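Local coordinates for protein probable AP endonuclease (African swine fever virus, PDB 6KI3) that probably cleaves DNA on the 5' side of abasic sites in viral DNA repair, using a three-zinc centre, and also has 3'-5' exonuclease, 3'-phosphatase and 3'-diesterase activities, at residues Arg14-Ser19 with Val34-Gln39; Leu128-Leu133 with Phe168-Asn173; Ala239-Gly244 with Thr290-Thr295. All coordinates share one frame; numbering follows the deposited sequence.

Interaction 1. Residues Arg14-Ser19 with Val34-Gln39; sequences RLWSDS and VAFGEQ
W16 and F36 make the whole contact, and it is aromatic. The indole presents the edge of its six-membered ring to the face of F36 in an offset edge-to-face pair. The two ring centroids lie 5.5 Å apart and the planes meet at 67°. CH2 and CZ3 of W16 lead; CH2 comes 3.7 Å from CD2 of F36.

The same edge also makes the apolar contact. CZ3 of W16 lies 3.7 Å from CB of F36, and this CB sits close to the indole plane. F36 CB already points at the other segment. Its CG is anti to the backbone N (chi1 173°), which turns the F36 ring toward the indole edge.

Polar bonds lie nearby. W16 O accepts from N32 ND2 on helix 25-39, and D18 N bonds to N28 OD1 on the same helix. S19 OG hydrogen-bonds a phosphate of the bound DNA. L285 on helix 282-300 touches W16, and T290 on that helix touches F36.

Helix 25-39 connects the parallel strands 6-10 and 46-49. The pair thus packs the segment after strand 6-10 against helix 25-39, within a beta-alpha-beta crossover of a TIM barrel.

Interaction 2. Residues Leu128-Leu133 with Phe168-Asn173; sequences LIVEGL and FLRIRN
V130 on helix 126-134 packs against R170 and I171 on helix 161-174. The two helices belong to the outer layer of the TIM barrel. Each follows a strand of the parallel barrel sheet: 116-120 precedes the first and 143-147 the second. The two short segments run in broadly the same direction, with a signed crossing angle of -42°. Their axes come within 9.9 Å. The contact is apolar.

At the start of the second segment, CD1 of I171 lies over one face of the F168 ring, 4.1 Å from its plane and toward the rim.

R170 comes next, on the exposed border. Its CG is anti to the backbone N (chi1 -168°), and the chain stays extended as far as NE. Only the aliphatic part is used in this contact. CG of R170 lies 3.9 Å from CG2 of V130, with CB and CD a little farther from the same methyl. The other methyl of V130, CG1, lies 4.1 Å from the backbone O of R170.

I171 is buried and meets two residues. CG1 of I171 is 3.9 Å from CG2 of V130, so this one methyl rests against both R170 and I171. The V130 and I171 alpha carbons are also the nearest across the pair, 6.3 Å apart. Below the helices, L146 of strand 143-147 touches both L133 and I171. This places the contact directly on the barrel wall. At its inner end, CD1 of I171 meets CD1 of L133 at 4.2 Å.

Interaction 3. Residues Ala239-Gly244 with Thr290-Thr295; sequences ASLFEG and TAEFTT
In E292, CG lies beside the backbone N (chi1 -67°) and the chain is extended beyond it (chi2 -179°). This carries the carboxylate from helix 282-300 to the loop, where S240 and L241 meet it. S240 OG also lies beside its own backbone N (chi1 -71°), within reach of E292.

Each carboxylate oxygen takes one bond from the loop. S240 OG donates to E292 OE1 at 2.8 Å. L241 N donates to E292 OE2 at 3.0 Å, and this bond is nearly straight. Both donors stand well above the carboxylate plane: S240 OG is 72° out of it and L241 N is 63°. E292 OE2 also forms a salt bridge with R277. Loop and arginine together probably restrict the rotation of this buried acid and help stabilise its charge. CG of L241 lies 3.3 Å from E292 OE2, next to the N-H that is bonded to it. The leucine chain crosses the glutamate at about a right angle.

An apolar contact lies farther along the helix. CE2 of F242 is 3.7 Å from CG2 of T295. OG1 of T295 bonds back to A291 O, 2.9 Å away, while the methyl lies toward F242.

S240 to E243 form a type II beta turn, closed by a bond from E243 N to S240 O. The turn follows H238, a ligand of the third zinc. E292 thus ties the loop just after this zinc ligand to helix 282-300, on the outside of the TIM barrel.

All three contacts lie in the outer part of one TIM barrel, and they come in series along the chain. Interaction 2 joins two neighbouring barrel helices, 126-134 and 161-174. It stands across the chain's centre from the other two. Its centre is 39 Å from that of interaction 1 and 35 Å from that of interaction 3, with no touch to either. Interactions 1 and 3 are neighbours, with centres 18 Å apart. They touch where CZ of F36 packs 3.4 Å from CG2 of T290. Helix 282-300 supplies one side of interaction 3 and touches F36 of interaction 1, linking the beginning and end of the chain where the barrel closes through strands 6-10 and 272-275.

Interaction 1. Residues Arg14-Ser19 with Val34-Gln39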
loop_
_atom_site.group_PDB
_atom_site.type_symbol
_atom_site.label_atom_id
_atom_site.label_comp_id
_atom_site.label_asym_id
_atom_site.label_seq_id
_atom_site.Cartn_x
_atom_site.Cartn_y
_atom_site.Cartn_z
ATOM N N ARG A 14 14.682 5.169 9.284
ATOM C CA ARG A 14 15.052 5.882 10.505
ATOM C C ARG A 14 14.599 5.283 11.846
ATOM O O ARG A 14 15.321 5.356 12.840
ATOM C CB ARG A 14 14.590 7.341 10.419
ATOM C CG ARG A 14 14.803 8.136 11.697
ATOM C CD ARG A 14 14.074 9.469 11.645
ATOM N NE ARG A 14 12.656 9.305 11.343
ATOM C CZ ARG A 14 11.677 9.488 12.223
ATOM N NH1 ARG A 14 11.962 9.843 13.469
ATOM N NH2 ARG A 14 10.414 9.316 11.859
ATOM N N LEU A 15 13.397 4.722 11.868
ATOM C CA LEU A 15 12.775 4.216 13.085
ATOM C C LEU A 15 13.007 2.729 13.308
ATOM O O LEU A 15 12.529 2.188 14.310
ATOM C CB LEU A 15 11.266 4.489 13.069
ATOM C CG LEU A 15 10.915 5.973 12.977
ATOM C CD1 LEU A 15 9.409 6.191 12.798
ATOM C CD2 LEU A 15 11.432 6.674 14.218
ATOM N N TRP A 16 13.734 2.056 12.418
ATOM C CA TRP A 16 13.892 0.611 12.539
ATOM C C TRP A 16 15.345 0.171 12.398
ATOM O O TRP A 16 15.757 -0.813 13.021
ATOM C CB TRP A 16 13.021 -0.101 11.503
ATOM C CG TRP A 16 11.552 0.002 11.785
ATOM C CD1 TRP A 16 10.654 0.839 11.185
ATOM C CD2 TRP A 16 10.809 -0.760 12.745
ATOM N NE1 TRP A 16 9.399 0.642 11.710
ATOM C CE2 TRP A 16 9.468 -0.334 12.670
ATOM C CE3 TRP A 16 11.149 -1.760 13.661
ATOM C CZ2 TRP A 16 8.467 -0.874 13.474
ATOM C CZ3 TRP A 16 10.154 -2.295 14.459
ATOM C CH2 TRP A 16 8.829 -1.852 14.360
ATOM N N SER A 17 16.126 0.878 11.587
ATOM C CA SER A 17 17.506 0.472 11.359
ATOM C C SER A 17 18.367 0.771 12.578
ATOM O O SER A 17 18.214 1.806 13.232
ATOM C CB SER A 17 18.084 1.176 10.133
ATOM O OG SER A 17 17.421 0.770 8.949
ATOM N N ASP A 18 19.275 -0.152 12.883
ATOM C CA ASP A 18 20.268 0.084 13.918
ATOM C C ASP A 18 21.275 1.127 13.454
ATOM O O ASP A 18 21.489 1.328 12.254
ATOM C CB ASP A 18 20.998 -1.213 14.266
ATOM C CG ASP A 18 20.087 -2.249 14.885
ATOM O OD1 ASP A 18 19.347 -1.902 15.827
ATOM O OD2 ASP A 18 20.112 -3.411 14.426
ATOM N N SER A 19 21.895 1.798 14.419
ATOM C CA SER A 19 23.003 2.682 14.095
ATOM C C SER A 19 24.169 1.862 13.560
ATOM O O SER A 19 24.463 0.771 14.059
ATOM C CB SER A 19 23.432 3.478 15.327
ATOM O OG SER A 19 23.696 2.615 16.418
ATOM N N VAL A 34 10.742 -7.600 12.014
ATOM C CA VAL A 34 10.242 -8.958 12.209
ATOM C C VAL A 34 10.372 -9.366 13.671
ATOM O O VAL A 34 9.495 -10.042 14.223
ATOM C CB VAL A 34 10.976 -9.933 11.270
ATOM C CG1 VAL A 34 10.787 -11.373 11.727
ATOM C CG2 VAL A 34 10.478 -9.760 9.845
ATOM N N ALA A 35 11.463 -8.955 14.326
ATOM C CA ALA A 35 11.615 -9.225 15.752
ATOM C C ALA A 35 10.502 -8.563 16.556
ATOM O O ALA A 35 9.942 -9.172 17.475
ATOM C CB ALA A 35 12.983 -8.745 16.234
ATOM N N PHE A 36 10.167 -7.315 16.218
ATOM C CA PHE A 36 9.067 -6.631 16.887
ATOM C C PHE A 36 7.752 -7.379 16.711
ATOM O O PHE A 36 6.897 -7.348 17.603
ATOM C CB PHE A 36 8.951 -5.201 16.356
ATOM C CG PHE A 36 7.745 -4.458 16.858
ATOM C CD1 PHE A 36 7.741 -3.886 18.118
ATOM C CD2 PHE A 36 6.621 -4.321 16.061
ATOM C CE1 PHE A 36 6.633 -3.199 18.577
ATOM C CE2 PHE A 36 5.512 -3.636 16.514
ATOM C CZ PHE A 36 5.520 -3.073 17.772
ATOM N N GLY A 37 7.575 -8.060 15.578
ATOM C CA GLY A 37 6.348 -8.811 15.365
ATOM C C GLY A 37 6.241 -10.033 16.255
ATOM O O GLY A 37 5.155 -10.370 16.732
ATOM N N GLU A 38 7.365 -10.716 16.490
ATOM C CA GLU A 38 7.344 -11.892 17.353
ATOM C C GLU A 38 7.148 -11.514 18.816
ATOM O O GLU A 38 6.536 -12.276 19.573
ATOM C CB GLU A 38 8.633 -12.695 17.183
ATOM C CG GLU A 38 8.824 -13.276 15.792
ATOM N N GLN A 39 7.655 -10.350 19.228
ATOM C CA GLN A 39 7.508 -9.924 20.615
ATOM C C GLN A 39 6.042 -9.753 20.986
ATOM O O GLN A 39 5.598 -10.198 22.051
ATOM C CB GLN A 39 8.270 -8.619 20.846
ATOM C CG GLN A 39 9.777 -8.733 20.713
ATOM C CD GLN A 39 10.470 -7.389 20.828
ATOM O OE1 GLN A 39 9.885 -6.413 21.302
ATOM N NE2 GLN A 39 11.724 -7.330 20.393
#

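Interaction 2. Residues Leu128-Leu133 with Phe168-Asn173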
loop_
_atom_site.group_PDB
_atom_site.type_symbol
_atom_site.label_atom_id
_atom_site.label_comp_id
_atom_site.label_asym_id
_atom_site.label_seq_id
_atom_site.Cartn_x
_atom_site.Cartn_y
_atom_site.Cartn_z
ATOM N N LEU A 128 -5.022 9.155 -20.268
ATOM C CA LEU A 128 -3.655 9.581 -19.990
ATOM C C LEU A 128 -2.963 8.642 -19.011
ATOM O O LEU A 128 -1.735 8.501 -19.054
ATOM C CB LEU A 128 -3.649 11.013 -19.453
ATOM N N ILE A 129 -3.728 7.994 -18.127
ATOM C CA ILE A 129 -3.141 7.035 -17.193
ATOM C C ILE A 129 -2.577 5.839 -17.948
ATOM O O ILE A 129 -1.405 5.474 -17.784
ATOM C CB ILE A 129 -4.183 6.593 -16.149
ATOM C CG1 ILE A 129 -4.546 7.750 -15.219
ATOM C CG2 ILE A 129 -3.660 5.409 -15.349
ATOM C CD1 ILE A 129 -3.514 8.014 -14.143
ATOM N N VAL A 130 -3.405 5.209 -18.785
ATOM C CA VAL A 130 -2.964 4.031 -19.525
ATOM C C VAL A 130 -1.869 4.392 -20.525
ATOM O O VAL A 130 -1.020 3.553 -20.854
ATOM C CB VAL A 130 -4.169 3.359 -20.213
ATOM C CG1 VAL A 130 -3.751 2.062 -20.895
ATOM C CG2 VAL A 130 -5.274 3.095 -19.203
ATOM N N GLU A 131 -1.857 5.634 -21.017
ATOM C CA GLU A 131 -0.794 6.058 -21.924
ATOM C C GLU A 131 0.565 6.009 -21.238
ATOM O O GLU A 131 1.508 5.388 -21.744
ATOM C CB GLU A 131 -1.077 7.465 -22.446
ATOM C CG GLU A 131 0.067 8.059 -23.245
ATOM C CD GLU A 131 -0.236 9.457 -23.754
ATOM O OE1 GLU A 131 -1.117 9.600 -24.627
ATOM O OE2 GLU A 131 0.390 10.426 -23.275
ATOM N N GLY A 132 0.683 6.657 -20.078
ATOM C CA GLY A 132 1.931 6.603 -19.336
ATOM C C GLY A 132 2.294 5.201 -18.891
ATOM O O GLY A 132 3.477 4.857 -18.813
ATOM N N LEU A 133 1.288 4.372 -18.597
ATOM C CA LEU A 133 1.556 2.991 -18.207
ATOM C C LEU A 133 2.134 2.189 -19.365
ATOM O O LEU A 133 3.016 1.346 -19.163
ATOM C CB LEU A 133 0.277 2.332 -17.691
ATOM C CG LEU A 133 -0.157 2.684 -16.269
ATOM C CD1 LEU A 133 -1.404 1.902 -15.883
ATOM C CD2 LEU A 133 0.973 2.415 -15.289
ATOM N N PHE A 168 -9.632 0.350 -15.015
ATOM C CA PHE A 168 -9.063 -0.974 -15.223
ATOM C C PHE A 168 -9.616 -1.669 -16.459
ATOM O O PHE A 168 -8.960 -2.572 -16.987
ATOM C CB PHE A 168 -9.282 -1.838 -13.979
ATOM C CG PHE A 168 -8.200 -1.689 -12.948
ATOM C CD1 PHE A 168 -8.230 -0.647 -12.034
ATOM C CD2 PHE A 168 -7.146 -2.585 -12.899
ATOM C CE1 PHE A 168 -7.231 -0.507 -11.089
ATOM C CE2 PHE A 168 -6.144 -2.451 -11.956
ATOM C CZ PHE A 168 -6.187 -1.410 -11.051
ATOM N N LEU A 169 -10.804 -1.282 -16.932
ATOM C CA LEU A 169 -11.295 -1.842 -18.188
ATOM C C LEU A 169 -10.518 -1.281 -19.370
ATOM O O LEU A 169 -10.179 -2.016 -20.305
ATOM C CB LEU A 169 -12.790 -1.573 -18.348
ATOM C CG LEU A 169 -13.437 -2.275 -19.545
ATOM C CD1 LEU A 169 -14.576 -3.178 -19.097
ATOM C CD2 LEU A 169 -13.920 -1.258 -20.567
ATOM N N ARG A 170 -10.223 0.019 -19.342
ATOM C CA ARG A 170 -9.320 0.592 -20.332
ATOM C C ARG A 170 -7.935 -0.033 -20.235
ATOM O O ARG A 170 -7.215 -0.110 -21.237
ATOM C CB ARG A 170 -9.245 2.107 -20.149
ATOM C CG ARG A 170 -8.576 2.840 -21.292
ATOM C CD ARG A 170 -8.761 4.339 -21.156
ATOM N NE ARG A 170 -8.289 5.049 -22.339
ATOM C CZ ARG A 170 -9.040 5.301 -23.406
ATOM N NH1 ARG A 170 -10.303 4.899 -23.440
ATOM N NH2 ARG A 170 -8.528 5.955 -24.440
ATOM N N ILE A 171 -7.548 -0.486 -19.040
ATOM C CA ILE A 171 -6.298 -1.221 -18.885
ATOM C C ILE A 171 -6.391 -2.578 -19.572
ATOM O O ILE A 171 -5.493 -2.978 -20.321
ATOM C CB ILE A 171 -5.945 -1.369 -17.393
ATOM C CG1 ILE A 171 -5.451 -0.038 -16.820
ATOM C CG2 ILE A 171 -4.911 -2.470 -17.187
ATOM C CD1 ILE A 171 -5.034 -0.117 -15.366
ATOM N N ARG A 172 -7.488 -3.303 -19.333
ATOM C CA ARG A 172 -7.624 -4.645 -19.888
ATOM C C ARG A 172 -7.794 -4.621 -21.402
ATOM O O ARG A 172 -7.308 -5.524 -22.092
ATOM C CB ARG A 172 -8.801 -5.368 -19.234
ATOM C CG ARG A 172 -8.802 -6.871 -19.453
ATOM C CD ARG A 172 -10.112 -7.486 -18.997
ATOM N NE ARG A 172 -11.250 -6.895 -19.695
ATOM C CZ ARG A 172 -12.518 -7.219 -19.470
ATOM N NH1 ARG A 172 -12.820 -8.134 -18.560
ATOM N NH2 ARG A 172 -13.485 -6.626 -20.156
ATOM N N ASN A 173 -8.480 -3.605 -21.936
ATOM C CA ASN A 173 -8.608 -3.490 -23.385
ATOM C C ASN A 173 -7.267 -3.182 -24.039
ATOM O O ASN A 173 -7.011 -3.628 -25.164
ATOM C CB ASN A 173 -9.632 -2.414 -23.743
ATOM C CG ASN A 173 -11.030 -2.756 -23.266
ATOM O OD1 ASN A 173 -11.368 -3.927 -23.084
ATOM N ND2 ASN A 173 -11.852 -1.735 -23.064
#

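Interaction 3. Residues Ala239-Gly244 with Thr290-Thr295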
loop_
_atom_site.group_PDB
_atom_site.type_symbol
_atom_site.label_atom_id
_atom_site.label_comp_id
_atom_site.label_asym_id
_atom_site.label_seq_id
_atom_site.Cartn_x
_atom_site.Cartn_y
_atom_site.Cartn_z
ATOM N N ALA A 239 -3.733 8.095 10.358
ATOM C CA ALA A 239 -3.938 7.905 11.785
ATOM C C ALA A 239 -4.106 6.419 12.068
ATOM O O ALA A 239 -4.435 5.631 11.177
ATOM C CB ALA A 239 -5.152 8.694 12.291
ATOM N N SER A 240 -3.875 6.046 13.323
ATOM C CA SER A 240 -4.017 4.655 13.726
ATOM C C SER A 240 -5.479 4.225 13.676
ATOM O O SER A 240 -6.394 5.036 13.840
ATOM C CB SER A 240 -3.457 4.445 15.133
ATOM O OG SER A 240 -2.043 4.531 15.138
ATOM N N LEU A 241 -5.688 2.930 13.444
ATOM C CA LEU A 241 -7.036 2.391 13.324
ATOM C C LEU A 241 -7.835 2.659 14.594
ATOM O O LEU A 241 -7.336 2.473 15.708
ATOM C CB LEU A 241 -6.980 0.889 13.040
ATOM C CG LEU A 241 -6.120 0.446 11.853
ATOM C CD1 LEU A 241 -6.164 -1.067 11.691
ATOM C CD2 LEU A 241 -6.550 1.145 10.570
ATOM N N PHE A 242 -9.078 3.111 14.414
ATOM C CA PHE A 242 -9.994 3.466 15.499
ATOM C C PHE A 242 -9.502 4.657 16.314
ATOM O O PHE A 242 -9.968 4.880 17.435
ATOM C CB PHE A 242 -10.264 2.275 16.426
ATOM C CG PHE A 242 -10.729 1.042 15.710
ATOM C CD1 PHE A 242 -12.066 0.877 15.388
ATOM C CD2 PHE A 242 -9.833 0.045 15.367
ATOM C CE1 PHE A 242 -12.500 -0.258 14.730
ATOM C CE2 PHE A 242 -10.258 -1.092 14.711
ATOM C CZ PHE A 242 -11.594 -1.245 14.392
ATOM N N GLU A 243 -8.561 5.432 15.775
ATOM C CA GLU A 243 -8.086 6.646 16.427
ATOM C C GLU A 243 -8.215 7.867 15.528
ATOM O O GLU A 243 -7.721 8.945 15.883
ATOM C CB GLU A 243 -6.633 6.475 16.887
ATOM C CG GLU A 243 -6.405 5.256 17.774
ATOM C CD GLU A 243 -5.066 5.286 18.491
ATOM O OE1 GLU A 243 -4.951 4.655 19.563
ATOM O OE2 GLU A 243 -4.130 5.945 17.988
ATOM N N GLY A 244 -8.868 7.729 14.375
ATOM C CA GLY A 244 -9.072 8.840 13.470
ATOM C C GLY A 244 -10.535 9.088 13.171
ATOM O O GLY A 244 -11.413 8.531 13.835
ATOM N N THR A 290 1.401 -1.770 18.310
ATOM C CA THR A 290 0.974 -2.825 19.225
ATOM C C THR A 290 -0.523 -2.749 19.490
ATOM O O THR A 290 -1.199 -3.780 19.585
ATOM C CB THR A 290 1.748 -2.731 20.537
ATOM O OG1 THR A 290 1.674 -1.394 21.043
ATOM C CG2 THR A 290 3.190 -3.092 20.311
ATOM N N ALA A 291 -1.059 -1.534 19.610
ATOM C CA ALA A 291 -2.499 -1.380 19.786
ATOM C C ALA A 291 -3.254 -1.798 18.532
ATOM O O ALA A 291 -4.304 -2.446 18.617
ATOM C CB ALA A 291 -2.829 0.065 20.157
ATOM N N GLU A 292 -2.728 -1.448 17.355
ATOM C CA GLU A 292 -3.442 -1.729 16.114
ATOM C C GLU A 292 -3.402 -3.212 15.763
ATOM O O GLU A 292 -4.381 -3.756 15.241
ATOM C CB GLU A 292 -2.862 -0.893 14.974
ATOM C CG GLU A 292 -3.091 0.601 15.121
ATOM C CD GLU A 292 -2.533 1.392 13.956
ATOM O OE1 GLU A 292 -1.451 1.996 14.110
ATOM O OE2 GLU A 292 -3.175 1.413 12.885
ATOM N N PHE A 293 -2.282 -3.885 16.037
ATOM C CA PHE A 293 -2.160 -5.283 15.640
ATOM C C PHE A 293 -2.813 -6.231 16.638
ATOM O O PHE A 293 -3.247 -7.322 16.253
ATOM C CB PHE A 293 -0.689 -5.648 15.430
ATOM C CG PHE A 293 -0.114 -5.114 14.147
ATOM C CD1 PHE A 293 -0.526 -5.623 12.926
ATOM C CD2 PHE A 293 0.834 -4.106 14.160
ATOM C CE1 PHE A 293 -0.005 -5.134 11.743
ATOM C CE2 PHE A 293 1.360 -3.614 12.980
ATOM C CZ PHE A 293 0.940 -4.129 11.770
ATOM N N THR A 294 -2.896 -5.845 17.914
ATOM C CA THR A 294 -3.686 -6.631 18.858
ATOM C C THR A 294 -5.173 -6.525 18.542
ATOM O O THR A 294 -5.906 -7.515 18.639
ATOM C CB THR A 294 -3.409 -6.182 20.294
ATOM O OG1 THR A 294 -3.490 -4.754 20.379
ATOM C CG2 THR A 294 -2.028 -6.643 20.745
ATOM N N THR A 295 -5.633 -5.330 18.160
ATOM C CA THR A 295 -7.010 -5.179 17.704
ATOM C C THR A 295 -7.244 -5.961 16.417
ATOM O O THR A 295 -8.297 -6.587 16.243
ATOM C CB THR A 295 -7.340 -3.698 17.501
ATOM O OG1 THR A 295 -7.160 -2.995 18.737
ATOM C CG2 THR A 295 -8.779 -3.527 17.032
#